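Local coordinates for OsmC-like protein (Jannaschia sp., PDB 3CJE), which probably reduces organic hydroperoxides as a member of the OsmC-like family of peroxide-resistance proteins, at residues R12-V24 / L31-F43. Numbering follows the deposited sequence. Where two conformers were deposited one is given.
Sequences RAEVVFTCNGKAV and LDVAMVKPFEERF
Val16, Thr18 and Asn20 carry the backbone pairing of this antiparallel hairpin, each using both its N-H and its C=O toward strand 31-37. Thr18 and Asn20 form regular two-bond pairs with Ala34 and Asp32, closed at 2.9 Å from Thr18 N to Ala34 O and at the same length from Asn20 N to Asp32 O. At Val16 the pattern breaks into a classic beta bulge. Val16 N donates to Lys37 O, while Val16 O accepts two donors, Val36 N at 2.8 Å and, weakly, Lys37 N at 3.3 Å. Ala34 O also receives a CA-H...O contact from Phe17, and Asp32 O takes a second bond from a water. That water hydrogen-bonds Thr18 OG1 and is weakly held by Arg42 NH1, which also forms a salt bridge with Asp32 OD1 through a weak, bent hydrogen bond.

From the bulge, the extended Lys37 chain runs alongside Val16 CG2 and brings NZ to Glu14 OE1 at 3.2 Å, a salt bridge that meets the carboxylate from above its plane. Glu14 OE2 is satisfied separately by Lys114. On the opposite face of the sheet, Met35 CB sits over the Phe17 ring, 3.9 Å from its centroid in a CH-pi contact. Met35, modelled as selenomethionine, has CG anti to its own backbone N (chi1 -172°), which carries CG on to Phe17 CE1 and CZ and leaves SE obliquely beside the ring, a Met-aromatic contact. Cys19 SG touches both Leu31 CB and Val33 CG2, 3.8 Å from each.

Strand 13-24 is hydrogen-bonded along its other edge to strand 93-105, and strand 28-37 to strand 41-47, which places the hairpin inside the five-stranded sheet. Helix 62-81 packs on the face carrying Phe17, Cys19 and Val33, and Val15 touches Phe143 of the second subunit.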
loop_
_atom_site.group_PDB
_atom_site.type_symbol
_atom_site.label_atom_id
_atom_site.label_comp_id
_atom_site.label_asym_id
_atom_site.label_seq_id
_atom_site.Cartn_x
_atom_site.Cartn_y
_atom_site.Cartn_z
ATOM N N ARG A 12 2.738 10.364 21.962
ATOM C CA ARG A 12 2.483 9.768 20.593
ATOM C C ARG A 12 3.579 8.761 20.226
ATOM O O ARG A 12 4.739 9.150 19.943
ATOM C CB ARG A 12 2.403 10.850 19.498
ATOM N N ALA A 13 3.248 7.470 20.285
ATOM C CA ALA A 13 4.204 6.476 19.812
ATOM C C ALA A 13 3.997 6.357 18.326
ATOM O O ALA A 13 2.882 6.063 17.888
ATOM C CB ALA A 13 3.976 5.176 20.461
ATOM N N GLU A 14 5.070 6.575 17.578
ATOM C CA GLU A 14 5.012 6.666 16.127
ATOM C C GLU A 14 5.752 5.550 15.412
ATOM O O GLU A 14 6.808 5.067 15.860
ATOM C CB GLU A 14 5.616 7.991 15.661
ATOM C CG GLU A 14 4.805 9.200 16.046
ATOM C CD GLU A 14 5.371 10.511 15.492
ATOM O OE1 GLU A 14 6.557 10.545 15.050
ATOM O OE2 GLU A 14 4.584 11.468 15.503
ATOM N N VAL A 15 5.235 5.227 14.232
ATOM C CA VAL A 15 5.929 4.442 13.240
ATOM C C VAL A 15 6.093 5.382 12.044
ATOM O O VAL A 15 5.122 6.012 11.623
ATOM C CB VAL A 15 5.174 3.124 12.850
ATOM C CG1 VAL A 15 5.874 2.464 11.617
ATOM C CG2 VAL A 15 5.079 2.161 14.055
ATOM N N VAL A 16 7.320 5.529 11.536
ATOM C CA VAL A 16 7.638 6.520 10.487
ATOM C C VAL A 16 8.416 5.795 9.416
ATOM O O VAL A 16 9.424 5.179 9.696
ATOM C CB VAL A 16 8.477 7.726 10.998
ATOM C CG1 VAL A 16 8.796 8.674 9.868
ATOM C CG2 VAL A 16 7.737 8.442 12.155
ATOM N N PHE A 17 7.916 5.871 8.184
ATOM C CA PHE A 17 8.640 5.405 7.013
ATOM C C PHE A 17 8.838 6.554 6.042
ATOM O O PHE A 17 7.994 7.449 5.914
ATOM C CB PHE A 17 7.877 4.291 6.284
ATOM C CG PHE A 17 8.075 2.920 6.866
ATOM C CD1 PHE A 17 7.481 2.561 8.052
ATOM C CD2 PHE A 17 8.885 1.978 6.234
ATOM C CE1 PHE A 17 7.669 1.264 8.586
ATOM C CE2 PHE A 17 9.045 0.672 6.785
ATOM C CZ PHE A 17 8.447 0.344 7.933
ATOM N N THR A 18 9.963 6.489 5.350
ATOM C CA THR A 18 10.215 7.358 4.224
ATOM C C THR A 18 10.555 6.558 2.969
ATOM O O THR A 18 10.972 5.405 3.042
ATOM C CB THR A 18 11.359 8.318 4.509
ATOM O OG1 THR A 18 12.600 7.610 4.739
ATOM C CG2 THR A 18 11.027 9.203 5.737
ATOM N N CYS A 19 10.422 7.212 1.827
ATOM C CA CYS A 19 10.804 6.604 0.553
ATOM C C CYS A 19 11.315 7.696 -0.334
ATOM O O CYS A 19 10.642 8.713 -0.500
ATOM C CB CYS A 19 9.616 5.944 -0.078
ATOM S SG CYS A 19 10.006 5.067 -1.627
ATOM N N ASN A 20 12.512 7.498 -0.856
ATOM C CA ASN A 20 13.055 8.368 -1.871
ATOM C C ASN A 20 13.082 7.595 -3.168
ATOM O O ASN A 20 13.783 6.599 -3.296
ATOM C CB ASN A 20 14.437 8.876 -1.593
ATOM C CG ASN A 20 14.841 9.911 -2.662
ATOM O OD1 ASN A 20 14.150 10.922 -2.823
ATOM N ND2 ASN A 20 15.827 9.590 -3.472
ATOM N N GLY A 21 12.280 8.046 -4.118
ATOM C CA GLY A 21 12.156 7.377 -5.398
ATOM C C GLY A 21 12.864 8.133 -6.493
ATOM O O GLY A 21 12.757 9.371 -6.575
ATOM N N LYS A 22 13.566 7.394 -7.323
ATOM C CA LYS A 22 14.270 7.925 -8.465
ATOM C C LYS A 22 13.872 7.214 -9.744
ATOM O O LYS A 22 13.870 5.985 -9.792
ATOM C CB LYS A 22 15.770 7.796 -8.267
ATOM C CG LYS A 22 16.307 8.571 -7.097
ATOM C CD LYS A 22 17.869 8.691 -7.176
ATOM N N ALA A 23 13.516 7.995 -10.760
ATOM C CA ALA A 23 13.122 7.451 -12.062
ATOM C C ALA A 23 14.336 7.051 -12.861
ATOM O O ALA A 23 15.246 7.864 -13.063
ATOM C CB ALA A 23 12.287 8.468 -12.851
ATOM N N VAL A 24 14.331 5.816 -13.329
ATOM C CA VAL A 24 15.346 5.313 -14.239
ATOM C C VAL A 24 14.678 4.629 -15.447
ATOM O O VAL A 24 13.479 4.348 -15.467
ATOM C CB VAL A 24 16.327 4.349 -13.529
ATOM C CG1 VAL A 24 16.964 5.043 -12.305
ATOM C CG2 VAL A 24 15.636 3.087 -13.113
ATOM N N LEU A 31 13.204 2.674 -5.512
ATOM C CA LEU A 31 12.573 3.148 -4.316
ATOM C C LEU A 31 13.432 2.795 -3.106
ATOM O O LEU A 31 13.474 1.650 -2.717
ATOM C CB LEU A 31 11.188 2.511 -4.199
ATOM C CG LEU A 31 10.299 2.761 -5.425
ATOM C CD1 LEU A 31 9.137 1.822 -5.550
ATOM C CD2 LEU A 31 9.902 4.263 -5.464
ATOM N N ASP A 32 14.079 3.802 -2.531
ATOM C CA ASP A 32 14.905 3.663 -1.347
ATOM C C ASP A 32 14.022 3.918 -0.128
ATOM O O ASP A 32 13.752 5.057 0.237
ATOM C CB ASP A 32 16.042 4.684 -1.395
ATOM C CG ASP A 32 16.927 4.681 -0.152
ATOM O OD1 ASP A 32 16.852 3.750 0.736
ATOM O OD2 ASP A 32 17.707 5.684 -0.072
ATOM N N VAL A 33 13.546 2.837 0.485
ATOM C CA VAL A 33 12.642 2.915 1.635
ATOM C C VAL A 33 13.408 2.807 2.923
ATOM O O VAL A 33 14.398 2.047 3.027
ATOM C CB VAL A 33 11.566 1.781 1.584
ATOM C CG1 VAL A 33 10.641 1.817 2.800
ATOM C CG2 VAL A 33 10.768 1.852 0.284
ATOM N N ALA A 34 13.041 3.631 3.895
ATOM C CA ALA A 34 13.595 3.492 5.227
ATOM C C ALA A 34 12.503 3.471 6.286
ATOM O O ALA A 34 11.575 4.286 6.230
ATOM C CB ALA A 34 14.524 4.660 5.543
HETATM N N MSE A 35 12.595 2.557 7.249
HETATM C CA MSE A 35 11.894 2.745 8.509
HETATM C C MSE A 35 12.784 3.677 9.313
HETATM O O MSE A 35 13.997 3.447 9.439
HETATM C CB MSE A 35 11.681 1.439 9.284
HETATM C CG MSE A 35 10.796 1.644 10.475
HETATM SE SE MSE A 35 10.306 -0.008 11.425
HETATM C CE MSE A 35 12.076 -0.799 11.554
ATOM N N VAL A 36 12.189 4.742 9.846
ATOM C CA VAL A 36 12.881 5.742 10.638
ATOM C C VAL A 36 12.560 5.559 12.119
ATOM O O VAL A 36 13.457 5.633 12.974
ATOM C CB VAL A 36 12.525 7.177 10.162
ATOM C CG1 VAL A 36 13.266 8.187 11.022
ATOM C CG2 VAL A 36 12.913 7.337 8.677
ATOM N N LYS A 37 11.292 5.319 12.430
ATOM C CA LYS A 37 10.860 4.941 13.771
ATOM C C LYS A 37 9.964 3.724 13.643
ATOM O O LYS A 37 9.181 3.640 12.699
ATOM C CB LYS A 37 10.067 6.073 14.432
ATOM C CG LYS A 37 10.777 7.388 14.543
ATOM C CD LYS A 37 9.813 8.373 15.242
ATOM C CE LYS A 37 10.304 9.813 15.315
ATOM N NZ LYS A 37 9.469 10.581 16.321
ATOM N N PRO A 38 10.008 2.799 14.629
ATOM C CA PRO A 38 10.759 2.868 15.908
ATOM C C PRO A 38 12.287 2.693 15.858
ATOM O O PRO A 38 12.983 3.068 16.809
ATOM C CB PRO A 38 10.167 1.717 16.711
ATOM C CG PRO A 38 8.953 1.338 16.092
ATOM C CD PRO A 38 9.081 1.655 14.639
ATOM N N PHE A 39 12.787 2.107 14.780
ATOM C CA PHE A 39 14.245 2.035 14.584
ATOM C C PHE A 39 14.535 2.194 13.113
ATOM O O PHE A 39 13.624 2.216 12.281
ATOM C CB PHE A 39 14.851 0.740 15.170
ATOM C CG PHE A 39 14.436 -0.517 14.478
ATOM C CD1 PHE A 39 13.304 -1.225 14.884
ATOM C CD2 PHE A 39 15.180 -1.033 13.446
ATOM C CE1 PHE A 39 12.934 -2.402 14.288
ATOM C CE2 PHE A 39 14.797 -2.206 12.807
ATOM C CZ PHE A 39 13.664 -2.891 13.226
ATOM N N GLU A 40 15.813 2.311 12.762
ATOM C CA GLU A 40 16.206 2.610 11.379
ATOM C C GLU A 40 16.577 1.355 10.579
ATOM O O GLU A 40 17.518 0.647 10.951
ATOM C CB GLU A 40 17.411 3.570 11.397
ATOM C CG GLU A 40 17.135 4.905 12.073
ATOM C CD GLU A 40 18.339 5.873 12.095
ATOM O OE1 GLU A 40 19.514 5.436 12.047
ATOM O OE2 GLU A 40 18.092 7.094 12.183
ATOM N N GLU A 41 15.870 1.083 9.479
ATOM C CA GLU A 41 16.266 0.034 8.558
ATOM C C GLU A 41 16.045 0.565 7.165
ATOM O O GLU A 41 15.227 1.448 6.969
ATOM C CB GLU A 41 15.457 -1.240 8.802
ATOM C CG GLU A 41 16.136 -2.464 8.184
ATOM C CD GLU A 41 15.519 -3.783 8.571
ATOM O OE1 GLU A 41 14.623 -3.809 9.444
ATOM O OE2 GLU A 41 15.968 -4.810 7.999
ATOM N N ARG A 42 16.801 0.054 6.204
ATOM C CA ARG A 42 16.652 0.451 4.817
ATOM C C ARG A 42 16.378 -0.741 3.928
ATOM O O ARG A 42 16.902 -1.826 4.155
ATOM C CB ARG A 42 17.910 1.168 4.309
ATOM C CG ARG A 42 18.142 2.532 4.974
ATOM C CD ARG A 42 18.838 3.573 4.063
ATOM N NE ARG A 42 18.633 4.944 4.571
ATOM C CZ ARG A 42 17.865 5.894 4.017
ATOM N NH1 ARG A 42 17.182 5.695 2.889
ATOM N NH2 ARG A 42 17.785 7.085 4.609
ATOM N N PHE A 43 15.565 -0.527 2.903
ATOM C CA PHE A 43 15.182 -1.545 1.938
ATOM C C PHE A 43 15.235 -0.945 0.531
ATOM O O PHE A 43 14.709 0.133 0.313
ATOM C CB PHE A 43 13.759 -1.995 2.231
ATOM C CG PHE A 43 13.506 -2.268 3.689
ATOM C CD1 PHE A 43 13.820 -3.507 4.215
ATOM C CD2 PHE A 43 12.987 -1.285 4.533
ATOM C CE1 PHE A 43 13.624 -3.769 5.559
ATOM C CE2 PHE A 43 12.791 -1.542 5.853
ATOM C CZ PHE A 43 13.108 -2.799 6.360
HETATM O O HOH W 1 13.972 6.880 2.439
#